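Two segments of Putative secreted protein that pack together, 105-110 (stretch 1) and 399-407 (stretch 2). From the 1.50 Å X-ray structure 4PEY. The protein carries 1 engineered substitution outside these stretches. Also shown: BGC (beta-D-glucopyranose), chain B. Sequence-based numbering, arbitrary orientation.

Stretch 1, residues 105-110: TQNFWR
Stretch 2, residues 399-407: TWVWRADHG

This is an aromatic side-chain contact, without a hydrogen bond between the stretches, that borders a bound beta-D-glucopyranose. The touching residues lie at least 291 positions apart in one chain, and the two segments bury 306 Å² between them.

Residues 399-403 form a strand, and 404-407 continue as loop or turn. Phe-108 has phi/psi -107/168, and Trp-109 has the positive pair 56/63. The CA 106 to 109 and CA 400 to 406 directions differ by 136°. The backbones stay well apart: Gln-106 CA lies 9.8 Å from His-406 CA, and Trp-109 CA lies 9.7 Å from Trp-400 CA. Large side chains fill the gap.

Strand alternation brings Trp-400 and Trp-402 to the same side, with CA-to-CB toward stretch 1. Both have chi1 t; chi2 is 36° and 74°. Val-401 between them is out of reach. Phe-108 (m, chi2 -47°) also points toward its partners. Trp-400 CH2 sits over one face of the Phe-108 ring, 3.4 Å from Phe-108 CD1. These six-membered rings are oblique, with centroids 4.5 Å apart and planes at 44°. Phe-108 meets Trp-402 more loosely, with Phe-108 CE2 4.5 Å from Trp-402 CZ2.

Trp-109 (m, chi2 -55°) starts sideways, but its indole end comes nearer. Trp-109 NE1 lies 3.5 Å from Trp-400 CZ3, a carbon that cannot accept a conventional hydrogen bond. Trp-109 CH2 is 3.7 Å from Trp-402 CZ3. Here the edge of Trp-109 turns toward the face of Trp-402, offset, with planes at 74°.

At the other end, Gln-106 (m, t, chi3 14°) lays its amide over the face of the His-406 ring. Gln-106 CD is 3.3 Å from His-406 NE2. Gln-106 OE1 is also 3.3 Å from His-406 NE2, but the poor angle rules out a hydrogen bond. Both polar atoms are satisfied elsewhere in the structure. His-406 (p, chi2 -90°) also places His-406 CE1 3.9 Å from Phe-108 CE2, an edge-on approach for both rings.

Each stretch also has side-chain hydrogen bonds of its own. Arg-110 NE and NH2 each donate to Phe-108 O at 3.0 Å. His-406 ND1 donates to Asp-405 OD1 at 2.7 Å, nearly linearly, which ties the imidazole to the carboxylate.

The sugar bonds to Trp-402 and to the same Asp-405 carboxylate. Trp-402 NE1 donates to BGC O3 at 3.1 Å. BGC O6 donates to Asp-405 OD1, and BGC O4 to Asp-405 OD2, both at 2.7 Å. BGC O4 also lies 3.5 Å from Phe-108 CZ, near the plane of that ring.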

# COMPACT_ATOMS: atom_id res chain seq x y z
N THR A 105 13.03 7.45 5.10
CA THR A 105 11.65 7.48 5.61
C THR A 105 10.69 8.40 4.86
O THR A 105 9.53 8.53 5.26
CB THR A 105 11.59 7.86 7.11
OG1 THR A 105 12.11 9.19 7.31
CG2 THR A 105 12.36 6.86 7.96
N GLN A 106 11.15 9.05 3.79
CA GLN A 106 10.21 9.78 2.93
C GLN A 106 10.26 9.25 1.49
O GLN A 106 9.80 9.93 0.56
CB GLN A 106 10.47 11.29 3.00
CG GLN A 106 10.20 11.81 4.42
CD GLN A 106 10.32 13.31 4.62
OE1 GLN A 106 10.36 14.09 3.67
NE2 GLN A 106 10.35 13.72 5.88
N ASN A 107 10.76 8.03 1.31
CA ASN A 107 10.82 7.43 -0.02
C ASN A 107 9.49 6.75 -0.37
O ASN A 107 9.36 5.51 -0.29
CB ASN A 107 11.99 6.44 -0.12
CG ASN A 107 13.34 7.14 -0.32
OD1 ASN A 107 13.39 8.36 -0.47
ND2 ASN A 107 14.43 6.37 -0.32
N PHE A 108 8.52 7.58 -0.75
CA PHE A 108 7.13 7.19 -0.98
C PHE A 108 6.75 7.14 -2.45
O PHE A 108 7.46 7.68 -3.30
CB PHE A 108 6.15 8.19 -0.33
CG PHE A 108 6.42 8.51 1.12
CD1 PHE A 108 6.68 7.52 2.05
CD2 PHE A 108 6.37 9.84 1.55
CE1 PHE A 108 6.90 7.84 3.39
CE2 PHE A 108 6.57 10.17 2.88
CZ PHE A 108 6.83 9.17 3.81
N TRP A 109 5.58 6.55 -2.72
CA TRP A 109 4.82 6.72 -3.97
C TRP A 109 5.62 6.37 -5.21
O TRP A 109 5.87 7.21 -6.08
CB TRP A 109 4.25 8.16 -4.09
CG TRP A 109 3.35 8.56 -2.93
CD1 TRP A 109 2.24 7.89 -2.48
CD2 TRP A 109 3.50 9.71 -2.07
NE1 TRP A 109 1.70 8.55 -1.39
CE2 TRP A 109 2.45 9.66 -1.12
CE3 TRP A 109 4.41 10.77 -2.01
CZ2 TRP A 109 2.31 10.62 -0.12
CZ3 TRP A 109 4.27 11.72 -1.02
CH2 TRP A 109 3.23 11.64 -0.08
N ARG A 110 6.02 5.10 -5.31
CA ARG A 110 6.71 4.62 -6.50
C ARG A 110 6.49 3.11 -6.57
O ARG A 110 5.98 2.53 -5.62
CB ARG A 110 8.20 4.99 -6.47
CG ARG A 110 9.00 4.36 -5.31
CD ARG A 110 10.26 5.18 -5.01
NE ARG A 110 9.92 6.43 -4.35
CZ ARG A 110 10.75 7.45 -4.16
NH1 ARG A 110 12.00 7.40 -4.62
NH2 ARG A 110 10.32 8.54 -3.52
N THR A 399 -2.37 -1.13 1.27
CA THR A 399 -2.84 0.24 1.27
C THR A 399 -1.97 1.06 2.22
O THR A 399 -1.42 0.53 3.18
CB THR A 399 -4.34 0.34 1.68
OG1 THR A 399 -4.80 1.67 1.48
CG2 THR A 399 -4.54 -0.05 3.12
N TRP A 400 -1.80 2.34 1.89
CA TRP A 400 -1.22 3.33 2.80
C TRP A 400 -2.20 4.46 2.87
O TRP A 400 -2.44 5.15 1.87
CB TRP A 400 0.14 3.85 2.31
CG TRP A 400 0.89 4.76 3.30
CD1 TRP A 400 0.92 4.67 4.67
CD2 TRP A 400 1.72 5.89 2.96
NE1 TRP A 400 1.74 5.66 5.20
CE2 TRP A 400 2.24 6.42 4.17
CE3 TRP A 400 2.09 6.49 1.75
CZ2 TRP A 400 3.11 7.51 4.19
CZ3 TRP A 400 2.95 7.59 1.78
CH2 TRP A 400 3.43 8.10 3.00
N VAL A 401 -2.78 4.64 4.05
CA VAL A 401 -3.77 5.67 4.28
C VAL A 401 -3.11 6.63 5.26
O VAL A 401 -2.86 6.28 6.41
CB VAL A 401 -5.09 5.07 4.81
CG1 VAL A 401 -6.12 6.15 5.10
CG2 VAL A 401 -5.64 4.06 3.80
N TRP A 402 -2.81 7.84 4.79
CA TRP A 402 -1.83 8.70 5.44
C TRP A 402 -2.29 10.14 5.61
O TRP A 402 -2.42 10.87 4.63
CB TRP A 402 -0.53 8.67 4.63
CG TRP A 402 0.66 9.47 5.14
CD1 TRP A 402 1.48 9.15 6.20
CD2 TRP A 402 1.23 10.64 4.54
NE1 TRP A 402 2.50 10.07 6.30
CE2 TRP A 402 2.37 11.00 5.30
CE3 TRP A 402 0.88 11.44 3.44
CZ2 TRP A 402 3.16 12.11 4.99
CZ3 TRP A 402 1.65 12.54 3.14
CH2 TRP A 402 2.79 12.86 3.91
N ARG A 403 -2.54 10.53 6.86
CA ARG A 403 -2.69 11.95 7.17
C ARG A 403 -1.28 12.54 7.23
O ARG A 403 -0.44 12.07 8.00
CB ARG A 403 -3.46 12.17 8.48
CG ARG A 403 -3.47 13.62 8.91
CD ARG A 403 -4.33 13.91 10.13
NE ARG A 403 -4.12 15.29 10.55
CZ ARG A 403 -3.34 15.67 11.56
NH1 ARG A 403 -2.72 14.77 12.32
NH2 ARG A 403 -3.19 16.95 11.82
N ALA A 404 -1.01 13.56 6.41
CA ALA A 404 0.36 14.07 6.28
C ALA A 404 0.91 14.61 7.61
O ALA A 404 0.23 15.37 8.31
CB ALA A 404 0.43 15.17 5.21
N ASP A 405 2.14 14.22 7.93
CA ASP A 405 2.84 14.72 9.11
C ASP A 405 3.84 15.82 8.76
O ASP A 405 4.40 16.46 9.65
CB ASP A 405 3.60 13.59 9.79
CG ASP A 405 4.61 12.97 8.85
OD1 ASP A 405 5.81 13.34 8.91
OD2 ASP A 405 4.18 12.16 8.00
N HIS A 406 4.11 15.99 7.47
CA HIS A 406 5.04 17.00 7.01
C HIS A 406 4.61 17.48 5.63
O HIS A 406 3.75 16.86 5.01
CB HIS A 406 6.48 16.46 6.98
CG HIS A 406 6.68 15.34 6.01
ND1 HIS A 406 6.51 14.02 6.35
CD2 HIS A 406 7.06 15.34 4.70
CE1 HIS A 406 6.75 13.25 5.30
NE2 HIS A 406 7.09 14.03 4.28
N GLY A 407 5.19 18.58 5.17
CA GLY A 407 4.80 19.18 3.91
C GLY A 407 4.02 20.47 4.11
O GLY A 407 4.08 21.09 5.18
C2 BGC B . 6.37 7.84 9.37
C3 BGC B . 5.86 8.53 8.10
C4 BGC B . 6.40 9.95 8.03
C5 BGC B . 7.92 9.92 8.11
C6 BGC B . 8.50 11.32 8.01
C1 BGC B . 7.88 8.03 9.56
O2 BGC B . 6.05 6.46 9.31
O3 BGC B . 4.45 8.57 8.11
O4 BGC B . 5.98 10.58 6.85
O5 BGC B . 8.28 9.37 9.36
O6 BGC B . 8.20 12.04 9.19